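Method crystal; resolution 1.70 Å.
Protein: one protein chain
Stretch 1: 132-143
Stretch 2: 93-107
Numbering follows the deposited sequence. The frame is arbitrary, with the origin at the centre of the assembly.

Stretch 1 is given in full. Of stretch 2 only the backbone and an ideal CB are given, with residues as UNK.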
# COMPACT_ATOMS: atom_id res chain seq x y z
N GLN A 132 -19.35 -19.73 19.29
CA GLN A 132 -17.95 -19.25 19.36
C GLN A 132 -17.61 -18.50 18.05
O GLN A 132 -17.11 -17.39 18.06
CB GLN A 132 -17.04 -20.43 19.58
CG GLN A 132 -15.58 -20.11 19.57
CD GLN A 132 -14.72 -21.31 19.92
OE1 GLN A 132 -14.82 -22.39 19.31
NE2 GLN A 132 -13.86 -21.11 20.90
N ILE A 133 -17.96 -19.10 16.92
CA ILE A 133 -17.69 -18.51 15.59
C ILE A 133 -18.47 -17.23 15.39
O ILE A 133 -17.94 -16.21 14.96
CB ILE A 133 -17.97 -19.53 14.46
CG1 ILE A 133 -17.04 -20.71 14.52
CG2 ILE A 133 -17.91 -18.87 13.04
CD1 ILE A 133 -17.44 -21.85 13.60
N ALA A 134 -19.76 -17.22 15.74
CA ALA A 134 -20.53 -15.99 15.62
C ALA A 134 -20.04 -14.87 16.49
O ALA A 134 -20.01 -13.71 16.06
CB ALA A 134 -22.01 -16.24 15.93
N THR A 135 -19.65 -15.19 17.71
CA THR A 135 -19.14 -14.18 18.65
C THR A 135 -17.88 -13.49 18.12
O THR A 135 -17.73 -12.30 18.22
CB THR A 135 -18.88 -14.75 20.02
OG1 THR A 135 -20.16 -15.11 20.60
CG2 THR A 135 -18.23 -13.73 20.93
N LEU A 136 -17.03 -14.27 17.47
CA LEU A 136 -15.77 -13.74 16.93
C LEU A 136 -15.94 -13.04 15.57
O LEU A 136 -15.33 -11.99 15.34
CB LEU A 136 -14.74 -14.85 16.81
CG LEU A 136 -14.19 -15.36 18.16
CD1 LEU A 136 -13.44 -16.70 18.00
CD2 LEU A 136 -13.31 -14.23 18.80
N PHE A 137 -16.74 -13.63 14.67
CA PHE A 137 -16.65 -13.25 13.26
C PHE A 137 -17.89 -12.55 12.68
O PHE A 137 -17.78 -11.87 11.68
CB PHE A 137 -16.34 -14.47 12.39
CG PHE A 137 -14.99 -15.11 12.68
CD1 PHE A 137 -13.84 -14.52 12.19
CD2 PHE A 137 -14.89 -16.27 13.42
CE1 PHE A 137 -12.58 -15.08 12.50
CE2 PHE A 137 -13.67 -16.83 13.70
CZ PHE A 137 -12.51 -16.22 13.24
N ASP A 138 -19.06 -12.76 13.31
CA ASP A 138 -20.30 -12.15 12.80
C ASP A 138 -20.52 -10.73 13.35
O ASP A 138 -20.38 -10.48 14.53
CB ASP A 138 -21.50 -13.06 13.06
CG ASP A 138 -22.74 -12.58 12.29
OD1 ASP A 138 -22.80 -12.77 11.05
OD2 ASP A 138 -23.56 -11.87 12.90
N ILE A 139 -20.88 -9.79 12.48
CA ILE A 139 -21.01 -8.39 12.86
C ILE A 139 -22.05 -8.17 13.98
O ILE A 139 -21.92 -7.26 14.80
CB ILE A 139 -21.29 -7.50 11.63
CG1 ILE A 139 -20.97 -6.03 11.96
CG2 ILE A 139 -22.70 -7.77 11.07
CD1 ILE A 139 -20.97 -5.05 10.81
N ASP A 140 -23.06 -9.03 13.98
CA ASP A 140 -24.13 -9.00 14.98
C ASP A 140 -24.02 -10.11 16.03
O ASP A 140 -24.88 -10.24 16.92
CB ASP A 140 -25.50 -9.13 14.28
CG ASP A 140 -25.83 -7.98 13.36
OD1 ASP A 140 -25.46 -6.82 13.68
OD2 ASP A 140 -26.49 -8.24 12.31
N GLY A 141 -23.01 -10.96 15.94
CA GLY A 141 -22.91 -12.15 16.75
C GLY A 141 -24.04 -13.15 16.57
O GLY A 141 -24.40 -13.86 17.51
N ASN A 142 -24.58 -13.22 15.35
CA ASN A 142 -25.82 -13.95 15.10
C ASN A 142 -25.56 -15.33 14.52
O ASN A 142 -25.20 -15.48 13.34
CB ASN A 142 -26.71 -13.11 14.19
CG ASN A 142 -28.11 -13.75 14.01
OD1 ASN A 142 -28.34 -14.88 14.43
ND2 ASN A 142 -29.02 -13.00 13.39
N VAL A 143 -25.74 -16.37 15.34
CA VAL A 143 -25.47 -17.73 14.94
C VAL A 143 -26.38 -18.19 13.77
O VAL A 143 -25.96 -19.00 12.95
CB VAL A 143 -25.57 -18.69 16.16
CG1 VAL A 143 -27.02 -18.81 16.63
CG2 VAL A 143 -25.07 -20.07 15.80
N UNK A 93 -18.81 -20.21 5.38
CA UNK A 93 -19.51 -20.34 6.67
C UNK A 93 -20.13 -19.04 7.13
O UNK A 93 -21.29 -18.97 7.58
CB UNK A 93 -18.55 -20.85 7.75
N UNK A 94 -19.34 -17.97 7.06
CA UNK A 94 -19.75 -16.67 7.52
C UNK A 94 -20.37 -15.87 6.38
O UNK A 94 -20.08 -16.10 5.20
CB UNK A 94 -18.56 -15.92 8.12
N UNK A 95 -21.22 -14.92 6.71
CA UNK A 95 -21.89 -14.12 5.72
C UNK A 95 -21.07 -12.97 5.17
O UNK A 95 -20.00 -12.61 5.73
CB UNK A 95 -23.19 -13.57 6.32
N UNK A 96 -21.53 -12.38 4.06
CA UNK A 96 -20.86 -11.22 3.45
C UNK A 96 -20.69 -10.08 4.44
O UNK A 96 -21.63 -9.74 5.17
CB UNK A 96 -21.65 -10.73 2.23
N UNK A 97 -19.48 -9.52 4.46
CA UNK A 97 -19.09 -8.44 5.36
C UNK A 97 -18.10 -7.48 4.71
O UNK A 97 -16.98 -7.88 4.36
CB UNK A 97 -18.48 -9.02 6.64
N UNK A 98 -18.48 -6.23 4.53
CA UNK A 98 -17.59 -5.22 3.99
C UNK A 98 -16.61 -4.79 5.06
O UNK A 98 -16.99 -4.63 6.24
CB UNK A 98 -18.38 -4.02 3.46
N UNK A 99 -15.36 -4.59 4.68
CA UNK A 99 -14.34 -4.09 5.63
C UNK A 99 -14.85 -2.83 6.33
O UNK A 99 -14.77 -2.74 7.54
CB UNK A 99 -13.02 -3.80 4.91
N UNK A 100 -15.41 -1.90 5.55
CA UNK A 100 -15.91 -0.63 6.12
C UNK A 100 -16.90 -0.85 7.27
O UNK A 100 -16.81 -0.22 8.34
CB UNK A 100 -16.58 0.20 5.03
N UNK A 101 -17.82 -1.78 7.07
CA UNK A 101 -18.86 -2.07 8.05
C UNK A 101 -18.30 -2.73 9.30
O UNK A 101 -18.59 -2.29 10.42
CB UNK A 101 -19.93 -2.97 7.43
N UNK A 102 -17.44 -3.74 9.12
CA UNK A 102 -16.79 -4.38 10.25
C UNK A 102 -16.00 -3.35 11.08
O UNK A 102 -16.07 -3.33 12.33
CB UNK A 102 -15.87 -5.50 9.76
N UNK A 103 -15.22 -2.51 10.41
CA UNK A 103 -14.25 -1.66 11.09
C UNK A 103 -14.91 -0.50 11.84
O UNK A 103 -14.35 -0.01 12.86
CB UNK A 103 -13.24 -1.11 10.08
N UNK A 104 -16.08 -0.12 11.35
CA UNK A 104 -16.83 1.03 11.94
C UNK A 104 -17.84 0.58 12.99
O UNK A 104 -18.59 1.42 13.54
CB UNK A 104 -17.56 1.81 10.84
N UNK A 105 -17.90 -0.72 13.26
CA UNK A 105 -18.80 -1.28 14.22
C UNK A 105 -17.96 -2.22 15.12
O UNK A 105 -17.20 -1.75 15.93
CB UNK A 105 -19.96 -2.01 13.53
N UNK A 106 -18.05 -3.50 14.95
CA UNK A 106 -17.51 -4.42 15.91
C UNK A 106 -15.99 -4.39 16.12
O UNK A 106 -15.51 -4.62 17.23
CB UNK A 106 -17.92 -5.83 15.49
N UNK A 107 -15.21 -4.08 15.08
CA UNK A 107 -13.76 -4.16 15.18
C UNK A 107 -13.15 -3.24 16.23
O UNK A 107 -12.11 -3.57 16.72
CB UNK A 107 -13.14 -3.84 13.82

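Position 93 points its CA-to-CB bond toward stretch 1, but nothing there lies within 5.5 Å of the ideal CB. A medium apolar residue would suit, among others. It is V93, whose CG1 lies 4.6 Å from I133 CG2.

Position 94 also points toward stretch 1, with its ideal CB 5.0 Å from F137 CB. The helix offers carbon here, so a small or branched side chain with a methyl fits. It is T94. Its CG2 lies 4.0 Å from F137 CB.

Position 95 points sideways, with its ideal CB 4.8 Å from D138 OD1. The carboxylate of D140 lies farther out. Two acids call for a cation, and a long one could reach both. It is R95. NE donates to D138 OD1 (2.8 Å), and NH2 donates to D138 OD2 (2.9 Å) and to D140 OD2 (2.9 Å), in salt bridges with both acids. I139 CG2 covers one face of the guanidinium.

Position 96 is out of reach and tolerant; it is K96.

Position 97 points toward stretch 1, across a gap that a larger apolar side chain could bridge. It is L97, whose CD1 packs 3.9 Å from I139 CD1.

Position 98 is a helix N-cap, out of reach of stretch 1. Small polar residues are common at such sites, but this one is R98, which forms salt bridges with 100 and 101. Positions 99 and 100 lie out of reach, which leaves the choice open; they are F99 and E100.

Position 101 points sideways, its ideal CB 4.1 Å from I139 CD1. Many residues would do. It is D101, whose carboxylate leads away.

Position 102 points sideways, its ideal CB 5.2 Å from I139 CD1. A long apolar or aromatic side chain could extend along stretch 1. It is W102: CH2 comes within 3.4 Å of L136 O.

Positions 103 and 104 make no contact, so most residues would suit; they are M103 and T104.

Position 105 points toward I139 CD1, 4.2 Å from its ideal CB. Several types fit. It is H105, whose ring leads away.

Position 106 points toward stretch 1, its ideal CB 4.3 Å from I139 O. Carbonyls at the helix end invite a long donor. It is K106, extended, with NZ donating to D138 O (2.8 Å) and T135 O (2.9 Å).

Position 107 is out of reach and equally open; it is A107.

Stretch 2 (93-107) VTRKLRFEDWMTHKA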
# COMPACT_ATOMS: atom_id res chain seq x y z
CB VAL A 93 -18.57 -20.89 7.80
CG1 VAL A 93 -19.28 -20.95 9.14
CG2 VAL A 93 -18.02 -22.29 7.41
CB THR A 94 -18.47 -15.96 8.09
OG1 THR A 94 -17.37 -16.31 7.24
CG2 THR A 94 -18.19 -16.42 9.46
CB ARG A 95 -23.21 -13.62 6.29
CG ARG A 95 -23.07 -12.61 7.39
CD ARG A 95 -24.41 -12.00 7.73
NE ARG A 95 -24.49 -11.64 9.13
CZ ARG A 95 -25.32 -10.74 9.64
NH1 ARG A 95 -26.21 -10.11 8.86
NH2 ARG A 95 -25.29 -10.51 10.95
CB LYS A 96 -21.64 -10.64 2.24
CG LYS A 96 -20.87 -9.53 1.51
CD LYS A 96 -21.50 -9.06 0.18
CE LYS A 96 -20.85 -7.76 -0.33
NZ LYS A 96 -19.44 -7.99 -0.80
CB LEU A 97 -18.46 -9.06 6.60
CG LEU A 97 -17.86 -8.15 7.66
CD1 LEU A 97 -18.96 -7.32 8.38
CD2 LEU A 97 -17.17 -9.05 8.71
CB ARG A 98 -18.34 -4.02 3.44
CG ARG A 98 -19.27 -4.42 2.28
CD ARG A 98 -20.14 -3.23 1.83
NE ARG A 98 -19.28 -2.12 1.50
CZ ARG A 98 -19.14 -1.00 2.21
NH1 ARG A 98 -19.86 -0.78 3.32
NH2 ARG A 98 -18.28 -0.07 1.79
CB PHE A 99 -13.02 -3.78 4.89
CG PHE A 99 -11.90 -3.33 5.77
CD1 PHE A 99 -11.25 -4.21 6.62
CD2 PHE A 99 -11.40 -2.03 5.68
CE1 PHE A 99 -10.19 -3.82 7.35
CE2 PHE A 99 -10.32 -1.62 6.45
CZ PHE A 99 -9.72 -2.54 7.30
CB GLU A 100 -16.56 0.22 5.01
CG GLU A 100 -17.12 1.50 5.49
CD GLU A 100 -17.63 2.38 4.36
OE1 GLU A 100 -17.86 1.89 3.23
OE2 GLU A 100 -17.78 3.58 4.63
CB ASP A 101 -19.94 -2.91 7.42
CG ASP A 101 -20.67 -2.18 6.30
OD1 ASP A 101 -20.76 -0.91 6.35
OD2 ASP A 101 -21.10 -2.86 5.34
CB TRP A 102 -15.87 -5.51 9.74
CG TRP A 102 -15.15 -6.22 10.84
CD1 TRP A 102 -13.83 -6.05 11.19
CD2 TRP A 102 -15.70 -7.14 11.80
NE1 TRP A 102 -13.53 -6.84 12.26
CE2 TRP A 102 -14.65 -7.51 12.67
CE3 TRP A 102 -16.97 -7.69 12.04
CZ2 TRP A 102 -14.86 -8.40 13.73
CZ3 TRP A 102 -17.15 -8.60 13.04
CH2 TRP A 102 -16.10 -8.97 13.88
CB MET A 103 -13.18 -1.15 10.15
CG MET A 103 -12.34 -2.28 9.52
SD MET A 103 -11.32 -3.13 10.77
CE MET A 103 -10.06 -1.94 10.97
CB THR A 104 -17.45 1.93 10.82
OG1 THR A 104 -18.37 1.23 10.00
CG2 THR A 104 -16.35 2.56 9.93
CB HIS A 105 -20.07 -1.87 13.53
CG HIS A 105 -20.83 -0.83 12.75
ND1 HIS A 105 -20.57 -0.56 11.42
CD2 HIS A 105 -21.75 0.11 13.14
CE1 HIS A 105 -21.33 0.45 11.01
NE2 HIS A 105 -22.05 0.87 12.04
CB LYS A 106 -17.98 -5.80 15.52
CG LYS A 106 -17.74 -6.86 16.55
CD LYS A 106 -18.71 -7.98 16.40
CE LYS A 106 -18.34 -9.19 17.19
NZ LYS A 106 -19.44 -10.20 17.18
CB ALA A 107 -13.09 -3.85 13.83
O HOH W 1 -20.96 -14.19 9.57
O HOH W 2 -27.08 -7.29 10.08
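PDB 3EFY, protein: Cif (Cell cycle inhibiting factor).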